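Local coordinates for protein KLLA0C04147p (PDB 5H2D) that binds ergosterol in the OSBP-related domain that this chain represents, and probably transfers sterols between membranes as other members of its family do, at residues P41-W46 with P63-E68; Y138-E143 with T154-P159; R398-E403 with W413-E418. All blocks are in the same frame, centred on the assembly; numbering follows the deposited sequence.

In the fold
Followed from the N terminus, the chain closes three loops in series, with no nesting or crossing. Contact 1 brings 41-46, at the start of helix 45-49, against 63-68 at the entry to strand 67-68, and L45 also touches the bound ergosterol. Contact 2 follows, its centre about 33 Å from that of contact 1, on the opposite side of the chain's centre; it pairs strands 138-146 and 151-157 as a hairpin of the large antiparallel framework. Contact 3, much later, closes the small hairpin 400-404/411-415. Its centre lies about 12 Å from that of contact 2, and the two touch: E143 receives the backbone N-H groups of R398 and W399, while W155 packs on F415.

Contact 1 of 3, residues P41-W46 with P63-E68; sequences PSVSLW and PVSFNE
F66 sets its ring against V43 and L45. Its CB starts toward segment 41-46, and CG lies anti to the carbonyl carbon and beside the backbone N (chi1 -68°). From CG onward the ring lies under L45 CD1: that methyl is 3.6 Å from the ring centroid and only 6° off the ring normal, a CH-pi contact centred on the face. CD1 and CD2 meet the same methyl, and CE1 adds L45 CB at 3.9 Å. On the other flank CE2 reaches the carbonyl oxygen V43 O at 3.4 Å. At the tip CZ comes to 3.2 Å from V43 O, which sits at the ring edge near its plane, and to 3.5 Å from L45 CA. One residue before F66, S65 OG approaches P41 O, but their 2.4 Å separation is too short to be trusted in detail as a hydrogen bond. L45 is buried and also touches the bound ergosterol, so F66 backs a residue that touches the sterol. The chemistry is therefore mainly apolar: a methyl rests on the aromatic face, while the slightly positive C-H rim is turned toward a carbonyl oxygen, an arrangement that is probably favourable electrostatically.

Contact 2 of 3, residues Y138-E143 with T154-P159; sequences YRFFTE and TWTESP
R139 and E157 lie side by side and point the same way, with guanidinium and carboxylate planes 65° apart. Both arginine donors converge on a single oxygen: NE reaches E157 OE1 at 2.9 Å from above the carboxylate plane, and NH2 reaches the same OE1 at 2.9 Å on its syn side but well out of the plane, from the same face. OE1 in turn lies in the guanidinium plane. R139 CG sits between the backbone N and carbonyl carbon (chi1 68°), and the chain runs extended to NE. Further partners come from the N-terminal part of the chain: NH1 binds E19 and S21, and E157 OE2 forms a salt bridge with K12 of helix 7-18. On the reverse face of the sheet, F140 crosses T156 obliquely, its CD1 edge 3.2 Å from T156 OG1, while CE1 approaches T154 CB at 4.0 Å. Backbone bonds set the register, R139 opposite E157 and F141 opposite W155; R139 N bonds E157 O at 3.0 Å with a 162° angle at hydrogen. Hydrogen-bonded pairs alternate with non-hydrogen-bonded ones, as in a regular antiparallel beta hairpin, here one within the curled antiparallel framework characteristic of the sterol-binding OSBP-related fold.

Contact 3 of 3, residues R398-E403 with W413-E418; sequences RWFKKE and WKFNGE
W399 O draws two groups from the opposing segment: the N416 backbone N-H, at 2.9 Å from N to O and 164° at hydrogen, and the CA-H of F415, whose carbon is 3.6 Å away. N416 adds its side chain, with CG held between its own backbone N and carbonyl carbon. Its OD1 accepts from E418 N at 3.0 Å, which makes an Asx turn, while ND2 gives R398 O a weak bond. OD1 also lies in the plane of the W399 indole, at the CE3 edge. Next to this turn the segments pair as a two-stranded antiparallel hairpin, 400-404 with 411-415. K401 and K414 form a hydrogen-bonded pair, K414 N reaching K401 O at 2.9 Å, and the backbones of E403 and Y412 bond further along. The face bearing F400, W413 and F415 packs on the hairpin 138-146/151-157, where F400 meets A153 and F415 stacks on W155. K402 CB lies over one face of the W413 indole, 4.2 Å from the centroid of the six-membered ring, and the chain bends at chi3 (-78°) so that CE comes to 3.7 Å from W413 CZ2. Replacing W413 with an alanine would probably leave K402 CB without the ring face it rests on and E166 without the indole N-H that it accepts. W413 CB meets F400 CD2 at 3.9 Å. The F400 ring also receives the edge of F415 on its face, the planes 61° apart, with F415 CD1 toward the rim.

Contact 1 of 3, residues P41-W46 with P63-E68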
loop_
_atom_site.group_PDB
_atom_site.type_symbol
_atom_site.label_atom_id
_atom_site.label_comp_id
_atom_site.label_asym_id
_atom_site.label_seq_id
_atom_site.Cartn_x
_atom_site.Cartn_y
_atom_site.Cartn_z
ATOM N N PRO A 41 26.171 -6.120 -7.023
ATOM C CA PRO A 41 27.216 -5.602 -6.133
ATOM C C PRO A 41 26.645 -4.605 -5.137
ATOM O O PRO A 41 25.646 -3.926 -5.396
ATOM C CB PRO A 41 28.205 -4.936 -7.095
ATOM C CG PRO A 41 27.395 -4.620 -8.310
ATOM C CD PRO A 41 26.388 -5.730 -8.424
ATOM N N SER A 42 27.293 -4.520 -3.980
ATOM C CA SER A 42 26.858 -3.603 -2.927
ATOM C C SER A 42 27.547 -2.249 -3.114
ATOM O O SER A 42 28.401 -1.831 -2.330
ATOM C CB SER A 42 27.149 -4.200 -1.557
ATOM O OG SER A 42 28.492 -4.647 -1.509
ATOM N N VAL A 43 27.159 -1.565 -4.197
ATOM C CA VAL A 43 27.681 -0.230 -4.468
ATOM C C VAL A 43 27.241 0.736 -3.370
ATOM O O VAL A 43 26.136 0.637 -2.829
ATOM C CB VAL A 43 27.214 0.275 -5.846
ATOM C CG1 VAL A 43 27.898 1.600 -6.186
ATOM C CG2 VAL A 43 27.470 -0.771 -6.929
ATOM N N SER A 44 28.114 1.685 -3.036
ATOM C CA SER A 44 27.793 2.653 -1.996
ATOM C C SER A 44 26.712 3.623 -2.481
ATOM O O SER A 44 26.816 4.182 -3.575
ATOM C CB SER A 44 29.065 3.402 -1.588
ATOM O OG SER A 44 28.861 4.789 -1.429
ATOM N N LEU A 45 25.660 3.808 -1.675
ATOM C CA LEU A 45 24.574 4.701 -2.084
ATOM C C LEU A 45 25.063 6.136 -2.226
ATOM O O LEU A 45 24.693 6.838 -3.176
ATOM C CB LEU A 45 23.420 4.627 -1.076
ATOM C CG LEU A 45 22.168 5.437 -1.445
ATOM C CD1 LEU A 45 21.705 5.084 -2.851
ATOM C CD2 LEU A 45 21.035 5.188 -0.434
ATOM N N TRP A 46 25.885 6.594 -1.283
ATOM C CA TRP A 46 26.457 7.929 -1.405
ATOM C C TRP A 46 27.213 8.098 -2.720
ATOM O O TRP A 46 27.070 9.129 -3.389
ATOM C CB TRP A 46 27.361 8.217 -0.207
ATOM C CG TRP A 46 28.096 9.509 -0.378
ATOM C CD1 TRP A 46 29.430 9.667 -0.643
ATOM C CD2 TRP A 46 27.531 10.819 -0.356
ATOM N NE1 TRP A 46 29.729 11.004 -0.755
ATOM C CE2 TRP A 46 28.581 11.731 -0.585
ATOM C CE3 TRP A 46 26.241 11.314 -0.150
ATOM C CZ2 TRP A 46 28.377 13.109 -0.624
ATOM C CZ3 TRP A 46 26.042 12.680 -0.186
ATOM C CH2 TRP A 46 27.106 13.561 -0.414
ATOM N N PRO A 63 21.953 2.415 -10.479
ATOM C CA PRO A 63 22.376 1.046 -10.776
ATOM C C PRO A 63 21.355 0.056 -10.243
ATOM O O PRO A 63 20.542 0.369 -9.372
ATOM C CB PRO A 63 23.708 0.919 -10.038
ATOM C CG PRO A 63 23.556 1.861 -8.876
ATOM C CD PRO A 63 22.759 3.026 -9.406
ATOM N N VAL A 64 21.404 -1.162 -10.788
ATOM C CA VAL A 64 20.402 -2.158 -10.432
ATOM C C VAL A 64 20.460 -2.517 -8.953
ATOM O O VAL A 64 19.459 -2.966 -8.384
ATOM C CB VAL A 64 20.551 -3.411 -11.318
ATOM C CG1 VAL A 64 21.822 -4.163 -10.966
ATOM C CG2 VAL A 64 19.330 -4.302 -11.164
ATOM N N SER A 65 21.613 -2.332 -8.307
ATOM C CA SER A 65 21.717 -2.540 -6.869
ATOM C C SER A 65 20.717 -1.695 -6.086
ATOM O O SER A 65 20.380 -2.042 -4.950
ATOM C CB SER A 65 23.145 -2.224 -6.401
ATOM O OG SER A 65 24.074 -3.088 -7.036
ATOM N N PHE A 66 20.240 -0.589 -6.654
ATOM C CA PHE A 66 19.283 0.260 -5.950
ATOM C C PHE A 66 17.931 0.278 -6.654
ATOM O O PHE A 66 17.152 1.227 -6.488
ATOM C CB PHE A 66 19.855 1.671 -5.758
ATOM C CG PHE A 66 21.008 1.693 -4.807
ATOM C CD1 PHE A 66 20.813 1.364 -3.470
ATOM C CD2 PHE A 66 22.291 1.968 -5.250
ATOM C CE1 PHE A 66 21.870 1.330 -2.581
ATOM C CE2 PHE A 66 23.352 1.943 -4.361
ATOM C CZ PHE A 66 23.138 1.623 -3.031
ATOM N N ASN A 67 17.643 -0.769 -7.419
ATOM C CA ASN A 67 16.323 -1.012 -7.988
ATOM C C ASN A 67 15.725 -2.261 -7.352
ATOM O O ASN A 67 16.441 -3.159 -6.903
ATOM C CB ASN A 67 16.387 -1.221 -9.503
ATOM C CG ASN A 67 16.752 0.033 -10.275
ATOM O OD1 ASN A 67 17.302 -0.058 -11.368
ATOM N ND2 ASN A 67 16.426 1.191 -9.737
ATOM N N GLU A 68 14.389 -2.332 -7.344
ATOM C CA GLU A 68 13.682 -3.507 -6.865
ATOM C C GLU A 68 12.676 -3.949 -7.924
ATOM O O GLU A 68 11.990 -3.103 -8.490
ATOM C CB GLU A 68 12.945 -3.174 -5.553
ATOM C CG GLU A 68 12.239 -4.340 -4.914
ATOM C CD GLU A 68 11.520 -3.920 -3.644
ATOM O OE1 GLU A 68 10.297 -3.673 -3.687
ATOM O OE2 GLU A 68 12.184 -3.835 -2.600
#

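Contact 2 of 3, residues Y138-E143 with T154-P159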
loop_
_atom_site.group_PDB
_atom_site.type_symbol
_atom_site.label_atom_id
_atom_site.label_comp_id
_atom_site.label_asym_id
_atom_site.label_seq_id
_atom_site.Cartn_x
_atom_site.Cartn_y
_atom_site.Cartn_z
ATOM N N TYR A 138 -11.073 -10.648 -0.501
ATOM C CA TYR A 138 -10.919 -9.280 -0.974
ATOM C C TYR A 138 -10.341 -9.239 -2.386
ATOM O O TYR A 138 -9.697 -10.182 -2.856
ATOM C CB TYR A 138 -10.062 -8.413 -0.018
ATOM C CG TYR A 138 -8.569 -8.700 0.068
ATOM C CD1 TYR A 138 -7.717 -8.388 -0.984
ATOM C CD2 TYR A 138 -8.002 -9.202 1.241
ATOM C CE1 TYR A 138 -6.355 -8.613 -0.891
ATOM C CE2 TYR A 138 -6.635 -9.421 1.347
ATOM C CZ TYR A 138 -5.816 -9.126 0.274
ATOM O OH TYR A 138 -4.459 -9.341 0.380
ATOM N N ARG A 139 -10.598 -8.115 -3.059
ATOM C CA ARG A 139 -10.038 -7.825 -4.371
ATOM C C ARG A 139 -9.420 -6.438 -4.319
ATOM O O ARG A 139 -10.026 -5.508 -3.784
ATOM C CB ARG A 139 -11.106 -7.911 -5.483
ATOM C CG ARG A 139 -12.180 -6.830 -5.431
ATOM C CD ARG A 139 -13.287 -7.126 -6.446
ATOM N NE ARG A 139 -14.121 -5.953 -6.662
ATOM C CZ ARG A 139 -15.210 -5.934 -7.416
ATOM N NH1 ARG A 139 -15.629 -7.047 -8.013
ATOM N NH2 ARG A 139 -15.890 -4.808 -7.566
ATOM N N PHE A 140 -8.214 -6.316 -4.865
ATOM C CA PHE A 140 -7.466 -5.070 -4.954
ATOM C C PHE A 140 -7.243 -4.730 -6.418
ATOM O O PHE A 140 -6.877 -5.599 -7.211
ATOM C CB PHE A 140 -6.101 -5.206 -4.252
ATOM C CG PHE A 140 -5.142 -4.065 -4.521
ATOM C CD1 PHE A 140 -5.114 -2.956 -3.677
ATOM C CD2 PHE A 140 -4.258 -4.114 -5.592
ATOM C CE1 PHE A 140 -4.228 -1.910 -3.918
ATOM C CE2 PHE A 140 -3.364 -3.066 -5.830
ATOM C CZ PHE A 140 -3.354 -1.976 -4.984
ATOM N N PHE A 141 -7.420 -3.460 -6.768
ATOM C CA PHE A 141 -7.142 -3.016 -8.123
ATOM C C PHE A 141 -6.521 -1.630 -8.081
ATOM O O PHE A 141 -6.900 -0.799 -7.250
ATOM C CB PHE A 141 -8.405 -2.967 -8.991
ATOM C CG PHE A 141 -8.121 -2.553 -10.394
ATOM C CD1 PHE A 141 -7.443 -3.411 -11.252
ATOM C CD2 PHE A 141 -8.465 -1.293 -10.844
ATOM C CE1 PHE A 141 -7.146 -3.025 -12.552
ATOM C CE2 PHE A 141 -8.169 -0.899 -12.146
ATOM C CZ PHE A 141 -7.509 -1.773 -12.995
ATOM N N THR A 142 -5.580 -1.377 -8.991
ATOM C CA THR A 142 -4.960 -0.060 -9.063
ATOM C C THR A 142 -4.592 0.247 -10.510
ATOM O O THR A 142 -4.264 -0.655 -11.291
ATOM C CB THR A 142 -3.722 0.027 -8.136
ATOM O OG1 THR A 142 -3.160 1.339 -8.193
ATOM C CG2 THR A 142 -2.650 -0.976 -8.559
ATOM N N GLU A 143 -4.674 1.535 -10.863
ATOM C CA GLU A 143 -4.279 2.037 -12.175
ATOM C C GLU A 143 -3.329 3.209 -11.984
ATOM O O GLU A 143 -3.547 4.055 -11.111
ATOM C CB GLU A 143 -5.490 2.500 -13.004
ATOM C CG GLU A 143 -5.124 3.106 -14.359
ATOM C CD GLU A 143 -6.347 3.520 -15.188
ATOM O OE1 GLU A 143 -6.166 3.897 -16.359
ATOM O OE2 GLU A 143 -7.477 3.459 -14.671
ATOM N N THR A 154 -6.179 3.541 -6.217
ATOM C CA THR A 154 -6.481 2.178 -5.791
ATOM C C THR A 154 -7.957 2.009 -5.456
ATOM O O THR A 154 -8.685 2.973 -5.220
ATOM C CB THR A 154 -5.684 1.748 -4.554
ATOM O OG1 THR A 154 -6.274 2.340 -3.390
ATOM C CG2 THR A 154 -4.206 2.154 -4.664
ATOM N N TRP A 155 -8.377 0.750 -5.396
ATOM C CA TRP A 155 -9.750 0.427 -4.998
ATOM C C TRP A 155 -9.744 -1.012 -4.503
ATOM O O TRP A 155 -9.559 -1.934 -5.307
ATOM C CB TRP A 155 -10.701 0.598 -6.180
ATOM C CG TRP A 155 -12.142 0.896 -5.832
ATOM C CD1 TRP A 155 -13.179 0.006 -5.790
ATOM C CD2 TRP A 155 -12.703 2.183 -5.563
ATOM N NE1 TRP A 155 -14.351 0.659 -5.488
ATOM C CE2 TRP A 155 -14.086 1.997 -5.341
ATOM C CE3 TRP A 155 -12.171 3.474 -5.480
ATOM C CZ2 TRP A 155 -14.940 3.055 -5.034
ATOM C CZ3 TRP A 155 -13.016 4.523 -5.184
ATOM C CH2 TRP A 155 -14.390 4.309 -4.963
ATOM N N THR A 156 -9.935 -1.199 -3.196
ATOM C CA THR A 156 -9.955 -2.512 -2.561
ATOM C C THR A 156 -11.332 -2.747 -1.955
ATOM O O THR A 156 -11.904 -1.842 -1.339
ATOM C CB THR A 156 -8.896 -2.631 -1.455
ATOM O OG1 THR A 156 -7.629 -2.157 -1.945
ATOM C CG2 THR A 156 -8.726 -4.076 -1.040
ATOM N N GLU A 157 -11.863 -3.955 -2.129
ATOM C CA GLU A 157 -13.203 -4.264 -1.646
ATOM C C GLU A 157 -13.248 -5.644 -1.010
ATOM O O GLU A 157 -12.600 -6.581 -1.478
ATOM C CB GLU A 157 -14.219 -4.182 -2.783
ATOM C CG GLU A 157 -14.291 -2.821 -3.437
ATOM C CD GLU A 157 -14.999 -2.893 -4.762
ATOM O OE1 GLU A 157 -14.324 -3.166 -5.780
ATOM O OE2 GLU A 157 -16.237 -2.715 -4.780
ATOM N N SER A 158 -14.049 -5.768 0.047
ATOM C CA SER A 158 -14.189 -6.984 0.828
ATOM C C SER A 158 -15.582 -6.965 1.417
ATOM O O SER A 158 -16.224 -5.903 1.450
ATOM C CB SER A 158 -13.135 -7.043 1.951
ATOM O OG SER A 158 -12.904 -8.351 2.439
ATOM N N PRO A 159 -16.111 -8.103 1.879
ATOM C CA PRO A 159 -17.472 -8.071 2.435
ATOM C C PRO A 159 -17.639 -7.095 3.594
ATOM O O PRO A 159 -18.674 -6.422 3.680
ATOM C CB PRO A 159 -17.709 -9.523 2.865
ATOM C CG PRO A 159 -16.906 -10.325 1.912
ATOM C CD PRO A 159 -15.631 -9.489 1.701
#

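Contact 3 of 3, residues R398-E403 with W413-E418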
loop_
_atom_site.group_PDB
_atom_site.type_symbol
_atom_site.label_atom_id
_atom_site.label_comp_id
_atom_site.label_asym_id
_atom_site.label_seq_id
_atom_site.Cartn_x
_atom_site.Cartn_y
_atom_site.Cartn_z
ATOM N N ARG A 398 -8.580 4.826 -17.749
ATOM C CA ARG A 398 -9.500 3.791 -18.211
ATOM C C ARG A 398 -10.497 3.352 -17.148
ATOM O O ARG A 398 -11.675 3.136 -17.459
ATOM C CB ARG A 398 -8.712 2.578 -18.706
ATOM C CG ARG A 398 -9.586 1.430 -19.137
ATOM C CD ARG A 398 -8.770 0.385 -19.886
ATOM N NE ARG A 398 -8.263 0.924 -21.144
ATOM C CZ ARG A 398 -6.984 0.960 -21.498
ATOM N NH1 ARG A 398 -6.045 0.476 -20.692
ATOM N NH2 ARG A 398 -6.645 1.479 -22.669
ATOM N N TRP A 399 -10.063 3.226 -15.896
ATOM C CA TRP A 399 -10.849 2.548 -14.880
ATOM C C TRP A 399 -11.236 3.439 -13.716
ATOM O O TRP A 399 -11.983 2.988 -12.840
ATOM C CB TRP A 399 -10.076 1.329 -14.348
ATOM C CG TRP A 399 -9.619 0.392 -15.435
ATOM C CD1 TRP A 399 -8.334 0.167 -15.852
ATOM C CD2 TRP A 399 -10.454 -0.428 -16.262
ATOM N NE1 TRP A 399 -8.322 -0.754 -16.882
ATOM C CE2 TRP A 399 -9.613 -1.127 -17.150
ATOM C CE3 TRP A 399 -11.835 -0.634 -16.336
ATOM C CZ2 TRP A 399 -10.112 -2.025 -18.101
ATOM C CZ3 TRP A 399 -12.325 -1.523 -17.273
ATOM C CH2 TRP A 399 -11.470 -2.209 -18.143
ATOM N N PHE A 400 -10.747 4.679 -13.685
ATOM C CA PHE A 400 -11.047 5.659 -12.648
ATOM C C PHE A 400 -11.354 6.992 -13.313
ATOM O O PHE A 400 -10.898 7.275 -14.425
ATOM C CB PHE A 400 -9.863 5.875 -11.686
ATOM C CG PHE A 400 -9.506 4.675 -10.852
ATOM C CD1 PHE A 400 -8.693 3.672 -11.369
ATOM C CD2 PHE A 400 -9.915 4.591 -9.525
ATOM C CE1 PHE A 400 -8.353 2.558 -10.579
ATOM C CE2 PHE A 400 -9.571 3.493 -8.729
ATOM C CZ PHE A 400 -8.781 2.476 -9.264
ATOM N N LYS A 401 -12.121 7.822 -12.605
ATOM C CA LYS A 401 -12.350 9.201 -13.002
ATOM C C LYS A 401 -12.273 10.083 -11.768
ATOM O O LYS A 401 -12.783 9.718 -10.709
ATOM C CB LYS A 401 -13.717 9.385 -13.688
ATOM C CG LYS A 401 -14.038 10.844 -13.996
ATOM C CD LYS A 401 -15.031 11.002 -15.140
ATOM C CE LYS A 401 -15.169 12.477 -15.526
ATOM N NZ LYS A 401 -15.735 12.666 -16.897
ATOM N N LYS A 402 -11.645 11.243 -11.907
ATOM C CA LYS A 402 -11.545 12.150 -10.773
ATOM C C LYS A 402 -12.910 12.759 -10.486
ATOM O O LYS A 402 -13.575 13.278 -11.392
ATOM C CB LYS A 402 -10.509 13.236 -11.047
ATOM C CG LYS A 402 -10.205 14.121 -9.830
ATOM C CD LYS A 402 -9.226 15.245 -10.180
ATOM C CE LYS A 402 -7.788 14.750 -10.252
ATOM N NZ LYS A 402 -7.213 14.544 -8.892
ATOM N N GLU A 403 -13.335 12.670 -9.230
ATOM C CA GLU A 403 -14.614 13.206 -8.787
ATOM C C GLU A 403 -14.418 13.879 -7.437
ATOM O O GLU A 403 -13.352 13.789 -6.824
ATOM C CB GLU A 403 -15.675 12.105 -8.689
ATOM C CG GLU A 403 -15.944 11.365 -9.994
ATOM C CD GLU A 403 -16.762 12.184 -10.975
ATOM O OE1 GLU A 403 -17.067 11.663 -12.069
ATOM O OE2 GLU A 403 -17.101 13.347 -10.662
ATOM N N TRP A 413 -10.096 9.618 -6.813
ATOM C CA TRP A 413 -10.199 8.811 -8.022
ATOM C C TRP A 413 -11.283 7.770 -7.805
ATOM O O TRP A 413 -11.106 6.832 -7.023
ATOM C CB TRP A 413 -8.855 8.168 -8.354
ATOM C CG TRP A 413 -7.832 9.184 -8.718
ATOM C CD1 TRP A 413 -6.878 9.719 -7.901
ATOM C CD2 TRP A 413 -7.668 9.810 -9.990
ATOM N NE1 TRP A 413 -6.123 10.635 -8.588
ATOM C CE2 TRP A 413 -6.579 10.703 -9.880
ATOM C CE3 TRP A 413 -8.313 9.677 -11.226
ATOM C CZ2 TRP A 413 -6.141 11.479 -10.953
ATOM C CZ3 TRP A 413 -7.874 10.455 -12.295
ATOM C CH2 TRP A 413 -6.804 11.345 -12.146
ATOM N N LYS A 414 -12.412 7.949 -8.487
ATOM C CA LYS A 414 -13.568 7.075 -8.325
ATOM C C LYS A 414 -13.476 5.926 -9.323
ATOM O O LYS A 414 -13.521 6.140 -10.537
ATOM C CB LYS A 414 -14.860 7.863 -8.516
ATOM C CG LYS A 414 -16.106 7.055 -8.200
ATOM C CD LYS A 414 -17.357 7.911 -8.346
ATOM C CE LYS A 414 -18.582 7.190 -7.822
ATOM N NZ LYS A 414 -18.840 5.934 -8.565
ATOM N N PHE A 415 -13.339 4.713 -8.804
ATOM C CA PHE A 415 -13.400 3.506 -9.623
ATOM C C PHE A 415 -14.710 3.484 -10.402
ATOM O O PHE A 415 -15.776 3.753 -9.844
ATOM C CB PHE A 415 -13.271 2.296 -8.690
ATOM C CG PHE A 415 -13.255 0.948 -9.372
ATOM C CD1 PHE A 415 -12.207 0.574 -10.193
ATOM C CD2 PHE A 415 -14.264 0.031 -9.118
ATOM C CE1 PHE A 415 -12.188 -0.691 -10.784
ATOM C CE2 PHE A 415 -14.258 -1.224 -9.692
ATOM C CZ PHE A 415 -13.220 -1.591 -10.534
ATOM N N ASN A 416 -14.637 3.190 -11.704
ATOM C CA ASN A 416 -15.859 3.228 -12.510
ATOM C C ASN A 416 -16.671 1.940 -12.440
ATOM O O ASN A 416 -17.734 1.867 -13.064
ATOM C CB ASN A 416 -15.560 3.599 -13.974
ATOM C CG ASN A 416 -14.716 2.570 -14.717
ATOM O OD1 ASN A 416 -14.637 1.394 -14.355
ATOM N ND2 ASN A 416 -14.074 3.034 -15.786
ATOM N N GLY A 417 -16.226 0.952 -11.668
ATOM C CA GLY A 417 -16.992 -0.261 -11.432
ATOM C C GLY A 417 -17.007 -1.266 -12.561
ATOM O O GLY A 417 -17.730 -2.265 -12.464
ATOM N N GLU A 418 -16.219 -1.055 -13.615
ATOM C CA GLU A 418 -16.289 -1.887 -14.812
ATOM C C GLU A 418 -15.225 -2.971 -14.887
ATOM O O GLU A 418 -15.424 -3.964 -15.593
ATOM C CB GLU A 418 -16.166 -1.014 -16.058
ATOM C CG GLU A 418 -17.208 0.067 -16.120
ATOM C CD GLU A 418 -18.092 -0.084 -17.316
ATOM O OE1 GLU A 418 -17.586 0.112 -18.447
ATOM O OE2 GLU A 418 -19.283 -0.415 -17.125
#